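Local atomic coordinates of glycerophosphodiester phosphodiesterase (Parabacteroides distasonis, PDB entry 3NO3), a protein that belongs to the glycerophosphodiester phosphodiesterase family, enzymes with a TIM-barrel fold, and carries a magnesium ion held by acidic side chains. Residues 162-167 with 173-178; 180-185 with 216-221. One frame throughout, in Å; residues are numbered along the deposited sequence.

Contact 1: residues 162-167 with 173-178; sequences LSPMEL and TGLDYH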
ATOM      1  N   LEU A 162      -3.173  -8.841 -15.334  1.00 23.37           N
ATOM      2  CA  LEU A 162      -4.361  -8.326 -16.003  1.00 24.05           C
ATOM      3  C   LEU A 162      -4.038  -6.981 -16.636  1.00 23.27           C
ATOM      4  O   LEU A 162      -3.361  -6.154 -16.011  1.00 22.57           O
ATOM      5  CB  LEU A 162      -5.519  -8.237 -14.990  1.00 22.82           C
ATOM      6  CG  LEU A 162      -6.122  -9.594 -14.550  1.00 23.43           C
ATOM      7  CD1 LEU A 162      -7.259  -9.346 -13.600  1.00 21.14           C
ATOM      8  CD2 LEU A 162      -6.611 -10.451 -15.759  1.00 25.82           C
ATOM      9  N   SER A 163      -4.509  -6.768 -17.872  1.00 23.76           N
ATOM     10  CA  SER A 163      -4.277  -5.527 -18.601  1.00 24.19           C
ATOM     11  C   SER A 163      -5.128  -4.431 -17.972  1.00 24.27           C
ATOM     12  O   SER A 163      -6.088  -4.733 -17.246  1.00 22.23           O
ATOM     13  CB  SER A 163      -4.678  -5.690 -20.055  1.00 25.64           C
ATOM     14  OG  SER A 163      -6.098  -5.787 -20.164  1.00 25.37           O
ATOM     15  N   PRO A 164      -4.786  -3.152 -18.228  1.00 25.57           N
ATOM     16  CA  PRO A 164      -5.650  -2.082 -17.683  1.00 25.49           C
ATOM     17  C   PRO A 164      -7.118  -2.188 -18.112  1.00 26.60           C
ATOM     18  O   PRO A 164      -8.007  -1.992 -17.283  1.00 26.89           O
ATOM     19  CB  PRO A 164      -5.001  -0.821 -18.237  1.00 26.37           C
ATOM     20  CG  PRO A 164      -3.564  -1.182 -18.299  1.00 27.06           C
ATOM     21  CD  PRO A 164      -3.558  -2.591 -18.825  1.00 26.48           C
HETATM   22  N   MSE A 165      -7.351  -2.545 -19.367  1.00 27.27           N
HETATM   23  CA  MSE A 165      -8.695  -2.761 -19.854  1.00 28.87           C
HETATM   24  C   MSE A 165      -9.417  -3.803 -19.028  1.00 27.93           C
HETATM   25  O   MSE A 165     -10.555  -3.561 -18.612  1.00 27.17           O
HETATM   26  CB  MSE A 165      -8.655  -3.170 -21.323  1.00 31.07           C
HETATM   27  CG  MSE A 165      -9.996  -3.544 -21.949  1.00 37.22           C
HETATM   28 SE   MSE A 165     -11.348  -2.118 -21.813  0.75 49.82          SE
HETATM   29  CE  MSE A 165     -10.246  -0.808 -22.732  1.00 24.43           C
ATOM     30  N   GLU A 166      -8.754  -4.929 -18.758  1.00 26.42           N
ATOM     31  CA  GLU A 166      -9.339  -6.008 -17.963  1.00 25.41           C
ATOM     32  C   GLU A 166      -9.630  -5.527 -16.536  1.00 23.79           C
ATOM     33  O   GLU A 166     -10.702  -5.787 -15.985  1.00 23.08           O
ATOM     34  CB  GLU A 166      -8.412  -7.247 -17.947  1.00 25.16           C
ATOM     35  CG  GLU A 166      -8.376  -8.012 -19.290  1.00 28.48           C
ATOM     36  CD  GLU A 166      -7.328  -9.110 -19.312  1.00 31.06           C
ATOM     37  OE1 GLU A 166      -6.174  -8.849 -18.902  1.00 28.63           O
ATOM     38  OE2 GLU A 166      -7.669 -10.240 -19.723  1.00 34.63           O
ATOM     39  N   LEU A 167      -8.691  -4.784 -15.973  1.00 21.46           N
ATOM     40  CA  LEU A 167      -8.899  -4.210 -14.645  1.00 21.07           C
ATOM     41  C   LEU A 167     -10.059  -3.205 -14.587  1.00 20.86           C
ATOM     42  O   LEU A 167     -10.894  -3.256 -13.653  1.00 20.13           O
ATOM     43  CB  LEU A 167      -7.606  -3.571 -14.149  1.00 19.77           C
ATOM     44  CG  LEU A 167      -6.413  -4.460 -13.770  1.00 21.67           C
ATOM     45  CD1 LEU A 167      -5.185  -3.584 -13.376  1.00 19.13           C
ATOM     46  CD2 LEU A 167      -6.802  -5.391 -12.609  1.00 18.22           C
ATOM     47  N   THR A 173      -9.705   0.998  -9.981  1.00 18.88           N
ATOM     48  CA  THR A 173      -9.336   2.357 -10.289  1.00 20.23           C
ATOM     49  C   THR A 173      -7.832   2.500 -10.614  1.00 20.31           C
ATOM     50  O   THR A 173      -7.419   3.583 -10.996  1.00 21.58           O
ATOM     51  CB  THR A 173      -9.692   3.325  -9.145  1.00 20.13           C
ATOM     52  OG1 THR A 173      -8.844   3.044  -8.038  1.00 19.20           O
ATOM     53  CG2 THR A 173     -11.148   3.173  -8.757  1.00 21.84           C
ATOM     54  N   GLY A 174      -7.040   1.435 -10.484  1.00 19.83           N
ATOM     55  CA  GLY A 174      -5.644   1.474 -10.859  1.00 20.56           C
ATOM     56  C   GLY A 174      -4.939   0.124 -10.881  1.00 19.62           C
ATOM     57  O   GLY A 174      -5.531  -0.886 -10.546  1.00 18.89           O
ATOM     58  N   LEU A 175      -3.709   0.113 -11.384  1.00 19.83           N
ATOM     59  CA  LEU A 175      -2.786  -0.983 -11.214  1.00 19.58           C
ATOM     60  C   LEU A 175      -1.640  -0.514 -10.332  1.00 19.44           C
ATOM     61  O   LEU A 175      -1.319   0.681 -10.280  1.00 19.65           O
ATOM     62  CB  LEU A 175      -2.245  -1.491 -12.560  1.00 20.21           C
ATOM     63  CG  LEU A 175      -1.400  -0.670 -13.521  1.00 22.45           C
ATOM     64  CD1 LEU A 175       0.046  -0.499 -13.100  1.00 19.49           C
ATOM     65  CD2 LEU A 175      -1.508  -1.354 -14.947  1.00 22.18           C
ATOM     66  N   ASP A 176      -1.036  -1.483  -9.659  1.00 18.97           N
ATOM     67  CA  ASP A 176       0.127  -1.297  -8.797  1.00 18.90           C
ATOM     68  C   ASP A 176       1.022  -2.524  -9.012  1.00 19.30           C
ATOM     69  O   ASP A 176       0.887  -3.530  -8.327  1.00 18.63           O
ATOM     70  CB  ASP A 176      -0.348  -1.130  -7.354  1.00 18.35           C
ATOM     71  CG  ASP A 176       0.725  -0.752  -6.414  1.00 16.88           C
ATOM     72  OD1 ASP A 176       1.880  -0.503  -6.809  1.00 18.72           O
ATOM     73  OD2 ASP A 176       0.384  -0.587  -5.244  1.00 15.55           O
ATOM     74  N   TYR A 177       1.874  -2.465 -10.030  1.00 19.44           N
ATOM     75  CA  TYR A 177       2.506  -3.655 -10.583  1.00 20.13           C
ATOM     76  C   TYR A 177       4.030  -3.607 -10.415  1.00 21.13           C
ATOM     77  O   TYR A 177       4.622  -2.527 -10.355  1.00 20.95           O
ATOM     78  CB  TYR A 177       2.144  -3.787 -12.053  1.00 20.41           C
ATOM     79  CG  TYR A 177       0.762  -4.339 -12.405  1.00 20.67           C
ATOM     80  CD1 TYR A 177      -0.191  -4.748 -11.430  1.00 18.87           C
ATOM     81  CD2 TYR A 177       0.428  -4.539 -13.748  1.00 20.81           C
ATOM     82  CE1 TYR A 177      -1.389  -5.278 -11.798  1.00 18.95           C
ATOM     83  CE2 TYR A 177      -0.792  -5.112 -14.117  1.00 20.94           C
ATOM     84  CZ  TYR A 177      -1.685  -5.488 -13.134  1.00 19.69           C
ATOM     85  OH  TYR A 177      -2.851  -6.054 -13.480  1.00 19.91           O
ATOM     86  N   HIS A 178       4.648  -4.786 -10.341  1.00 21.80           N
ATOM     87  CA  HIS A 178       6.110  -4.894 -10.243  1.00 22.87           C
ATOM     88  C   HIS A 178       6.760  -4.229 -11.454  1.00 23.27           C
ATOM     89  O   HIS A 178       6.241  -4.298 -12.551  1.00 22.73           O
ATOM     90  CB  HIS A 178       6.542  -6.365 -10.110  1.00 23.88           C
ATOM     91  CG  HIS A 178       8.006  -6.555  -9.852  1.00 27.53           C
ATOM     92  ND1 HIS A 178       8.852  -7.099 -10.791  1.00 30.13           N
ATOM     93  CD2 HIS A 178       8.770  -6.285  -8.766  1.00 30.15           C
ATOM     94  CE1 HIS A 178      10.079  -7.150 -10.293  1.00 33.33           C
ATOM     95  NE2 HIS A 178      10.052  -6.675  -9.061  1.00 31.34           N
TER

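Contact 2: residues 180-185 with 216-221; sequences KVLQSH and MGVDFI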
ATOM      1  N   LYS A 180       9.100  -4.941 -13.462  1.00 28.23           N
ATOM      2  CA  LYS A 180       9.359  -5.799 -14.632  1.00 30.45           C
ATOM      3  C   LYS A 180       8.144  -6.066 -15.481  1.00 29.46           C
ATOM      4  O   LYS A 180       8.267  -6.215 -16.715  1.00 30.05           O
ATOM      5  CB  LYS A 180      10.023  -7.112 -14.223  1.00 31.80           C
ATOM      6  CG  LYS A 180      11.440  -6.877 -13.705  1.00 36.83           C
ATOM      7  CD  LYS A 180      12.199  -8.177 -13.407  1.00 42.87           C
ATOM      8  CE  LYS A 180      13.706  -7.930 -13.298  1.00 46.19           C
ATOM      9  NZ  LYS A 180      14.188  -8.460 -12.014  1.00 49.50           N
ATOM     10  N   VAL A 181       6.972  -6.084 -14.844  1.00 27.50           N
ATOM     11  CA  VAL A 181       5.717  -6.181 -15.586  1.00 26.43           C
ATOM     12  C   VAL A 181       5.546  -4.954 -16.499  1.00 27.06           C
ATOM     13  O   VAL A 181       5.192  -5.110 -17.674  1.00 28.55           O
ATOM     14  CB  VAL A 181       4.489  -6.341 -14.652  1.00 25.07           C
ATOM     15  CG1 VAL A 181       3.192  -6.331 -15.448  1.00 22.08           C
ATOM     16  CG2 VAL A 181       4.601  -7.657 -13.810  1.00 22.88           C
ATOM     17  N   LEU A 182       5.830  -3.766 -15.975  1.00 26.21           N
ATOM     18  CA  LEU A 182       5.674  -2.538 -16.753  1.00 27.56           C
ATOM     19  C   LEU A 182       6.743  -2.410 -17.815  1.00 29.27           C
ATOM     20  O   LEU A 182       6.452  -1.919 -18.909  1.00 29.62           O
ATOM     21  CB  LEU A 182       5.598  -1.299 -15.850  1.00 26.86           C
ATOM     22  CG  LEU A 182       4.415  -1.308 -14.875  1.00 25.09           C
ATOM     23  CD1 LEU A 182       4.407  -0.069 -14.063  1.00 23.34           C
ATOM     24  CD2 LEU A 182       3.048  -1.498 -15.585  1.00 23.03           C
ATOM     25  N   GLN A 183       7.950  -2.905 -17.536  1.00 29.78           N
ATOM     26  CA  GLN A 183       8.982  -3.046 -18.593  1.00 31.45           C
ATOM     27  C   GLN A 183       8.574  -4.026 -19.686  1.00 32.10           C
ATOM     28  O   GLN A 183       8.752  -3.729 -20.865  1.00 32.49           O
ATOM     29  CB  GLN A 183      10.314  -3.483 -18.013  1.00 31.69           C
ATOM     30  CG  GLN A 183      10.968  -2.426 -17.135  1.00 32.93           C
ATOM     31  CD  GLN A 183      12.211  -2.935 -16.400  1.00 34.02           C
ATOM     32  OE1 GLN A 183      12.284  -4.096 -16.015  1.00 33.62           O
ATOM     33  NE2 GLN A 183      13.193  -2.054 -16.215  1.00 36.53           N
ATOM     34  N   SER A 184       8.025  -5.175 -19.300  1.00 32.27           N
ATOM     35  CA  SER A 184       7.496  -6.170 -20.256  1.00 33.29           C
ATOM     36  C   SER A 184       6.261  -5.736 -21.044  1.00 32.89           C
ATOM     37  O   SER A 184       6.057  -6.245 -22.131  1.00 33.27           O
ATOM     38  CB  SER A 184       7.131  -7.469 -19.542  1.00 33.35           C
ATOM     39  OG  SER A 184       8.291  -8.056 -18.999  1.00 36.49           O
ATOM     40  N   HIS A 185       5.429  -4.867 -20.468  1.00 32.12           N
ATOM     41  CA  HIS A 185       4.209  -4.332 -21.099  1.00 32.31           C
ATOM     42  C   HIS A 185       4.309  -2.803 -21.095  1.00 33.14           C
ATOM     43  O   HIS A 185       3.606  -2.130 -20.306  1.00 29.92           O
ATOM     44  CB  HIS A 185       2.953  -4.786 -20.350  1.00 32.07           C
ATOM     45  CG  HIS A 185       2.714  -6.259 -20.413  1.00 33.63           C
ATOM     46  ND1 HIS A 185       3.198  -7.132 -19.458  1.00 33.42           N
ATOM     47  CD2 HIS A 185       2.065  -7.017 -21.330  1.00 34.41           C
ATOM     48  CE1 HIS A 185       2.836  -8.365 -19.779  1.00 33.84           C
ATOM     49  NE2 HIS A 185       2.160  -8.324 -20.916  1.00 35.02           N
HETATM   50  N   MSE A 216       8.301   7.116 -18.152  1.00 32.74           N
HETATM   51  CA  MSE A 216       7.114   6.358 -18.608  1.00 32.52           C
HETATM   52  C   MSE A 216       5.774   7.004 -18.184  1.00 32.09           C
HETATM   53  O   MSE A 216       4.737   6.738 -18.790  1.00 33.58           O
HETATM   54  CB  MSE A 216       7.206   4.900 -18.104  1.00 31.47           C
HETATM   55  CG  MSE A 216       6.249   3.919 -18.739  1.00 31.53           C
HETATM   56 SE   MSE A 216       6.522   2.123 -18.095  0.75 29.29          SE
HETATM   57  CE  MSE A 216       8.209   1.778 -19.056  1.00 31.39           C
ATOM     58  N   GLY A 217       5.798   7.815 -17.130  1.00 31.62           N
ATOM     59  CA  GLY A 217       4.648   8.587 -16.673  1.00 31.16           C
ATOM     60  C   GLY A 217       3.783   7.929 -15.602  1.00 29.32           C
ATOM     61  O   GLY A 217       2.591   8.239 -15.525  1.00 29.57           O
ATOM     62  N   VAL A 218       4.339   7.012 -14.801  1.00 28.05           N
ATOM     63  CA  VAL A 218       3.603   6.410 -13.679  1.00 26.26           C
ATOM     64  C   VAL A 218       3.072   7.473 -12.713  1.00 25.54           C
ATOM     65  O   VAL A 218       3.762   8.427 -12.398  1.00 26.44           O
ATOM     66  CB  VAL A 218       4.430   5.363 -12.846  1.00 25.73           C
ATOM     67  CG1 VAL A 218       4.780   4.155 -13.705  1.00 26.55           C
ATOM     68  CG2 VAL A 218       5.742   5.996 -12.217  1.00 25.60           C
ATOM     69  N   ASP A 219       1.831   7.339 -12.282  1.00 24.83           N
ATOM     70  CA  ASP A 219       1.255   8.279 -11.322  1.00 24.41           C
ATOM     71  C   ASP A 219       1.986   8.179  -9.976  1.00 24.09           C
ATOM     72  O   ASP A 219       2.182   9.206  -9.309  1.00 24.95           O
ATOM     73  CB  ASP A 219      -0.233   8.019 -11.063  1.00 24.42           C
ATOM     74  CG  ASP A 219      -1.096   8.250 -12.303  1.00 26.82           C
ATOM     75  OD1 ASP A 219      -1.475   9.398 -12.571  1.00 30.76           O
ATOM     76  OD2 ASP A 219      -1.400   7.257 -12.982  1.00 23.32           O
ATOM     77  N   PHE A 220       2.364   6.962  -9.578  1.00 22.51           N
ATOM     78  CA  PHE A 220       3.031   6.732  -8.284  1.00 22.68           C
ATOM     79  C   PHE A 220       4.240   5.834  -8.426  1.00 22.54           C
ATOM     80  O   PHE A 220       4.255   4.938  -9.262  1.00 22.47           O
ATOM     81  CB  PHE A 220       2.055   6.113  -7.280  1.00 21.99           C
ATOM     82  CG  PHE A 220       0.762   6.873  -7.113  1.00 22.67           C
ATOM     83  CD1 PHE A 220       0.746   8.089  -6.472  1.00 25.55           C
ATOM     84  CD2 PHE A 220      -0.467   6.347  -7.573  1.00 22.29           C
ATOM     85  CE1 PHE A 220      -0.458   8.800  -6.322  1.00 25.60           C
ATOM     86  CE2 PHE A 220      -1.644   7.040  -7.404  1.00 22.31           C
ATOM     87  CZ  PHE A 220      -1.645   8.268  -6.803  1.00 24.46           C
ATOM     88  N   ILE A 221       5.260   6.106  -7.616  1.00 22.57           N
ATOM     89  CA  ILE A 221       6.372   5.203  -7.397  1.00 22.31           C
ATOM     90  C   ILE A 221       6.352   4.758  -5.917  1.00 21.21           C
ATOM     91  O   ILE A 221       6.363   5.617  -5.032  1.00 23.03           O
ATOM     92  CB  ILE A 221       7.694   5.865  -7.705  1.00 22.04           C
ATOM     93  CG1 ILE A 221       7.922   5.980  -9.232  1.00 24.54           C
ATOM     94  CG2 ILE A 221       8.858   5.063  -7.109  1.00 22.32           C
ATOM     95  CD1 ILE A 221       9.198   6.809  -9.555  1.00 24.41           C
TER

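Contact 1: residues 162-167 with 173-178
With CG anti to its own carbonyl carbon (chi1 -78°), the Tyr-177 side chain reaches from strand 174-178 toward the start of helix 164-169, while a chi1 of -70° at Leu-167 aims that side chain back at it from the opposite direction. Tyr-177 OH donates a hydrogen bond to Leu-162 O at 2.6 Å; the donor lies in the carbonyl plane on a lone pair, with a C=O...O angle of 129°, and the carbonyl oxygen sits at the ring's edge. Leu-167 approaches the same end of the ring, its CD1 3.4 Å from Tyr-177 OH. Leu-167 CD1 also meets Leu-175 CB at 3.7 Å, the two leucine side chains crossing at about a right angle. These pairs close part of a beta-alpha-beta unit of the barrel, formed by strand 155-157, helix 164-169 and strand 174-178; Tyr-157 of the first strand touches Leu-162, Leu-167 and Tyr-177. Leu-175 CB stands over the centre of the Tyr-177 ring, 3.8 Å above its plane. Beyond it, Leu-175 CD2 packs on Pro-164 CG at 3.9 Å. A capping box starts the helix: Glu-166 N donates to Ser-163 OG, and Ser-163 N to the anti lone pair of Glu-166 OE1 at 2.9 Å.

Contact 2: residues 180-185 with 216-221
Leu-182 and Met-216 keep their CA atoms 9.2 Å apart, with no hydrogen bond between the two segments, so the two meet by van der Waals packing. In TIM-barrel terms, helix 179-184 follows strand 174-178, whereas 216-221 leads from the end of helix 207-216 into the start of strand 220-223. Gly-217, at positive phi (93°), ends helix 207-216 in a Schellman motif, and buried Val-218 follows it. Met-216, a selenomethionine, extends with CG anti to its backbone N and bends only at its last torsion (chi3 -73°). Met-216 SE thereby comes alongside the leucine, 4.2 Å from Leu-182 CB, and the methyl Met-216 CE lies 4.1 Å from the backbone oxygen Leu-182 O. Val-201 of the intervening strand 198-202 also packs on Leu-182, and Val-189 of helix 188-194 touches both Met-216 and Val-218. Nearby, Gln-183 NE2 is hydrogen-bonded to Glu-212 of helix 207-216, a polar tie beside the apolar packing. The other end of the leucine side chain is met by Val-218, in a loose apolar touch that sets Val-218 CG1 4.3 Å from Leu-182 CD1.

In the fold
Contact 1 and contact 2 follow in series along the chain, their centres about 11 Å apart on the same side of the molecule's centre. Strand 174-178 runs directly into helix 179-184, and the two contacts meet where Leu-175 CD1 packs on Leu-182 CD2 at 4.0 Å. Both reach the barrel sheet, in which strand 198-202 pairs in parallel with 174-178 and with 220-223 and so stands between them. Neither contact supplies a ligand to the magnesium site of Glu-39, Asp-41 and Glu-103. The model holds more than one magnesium ion; the side chain of Tyr-177 is about 13 Å from a bound magnesium, and that of Met-216 about 12 Å from one, not necessarily the same.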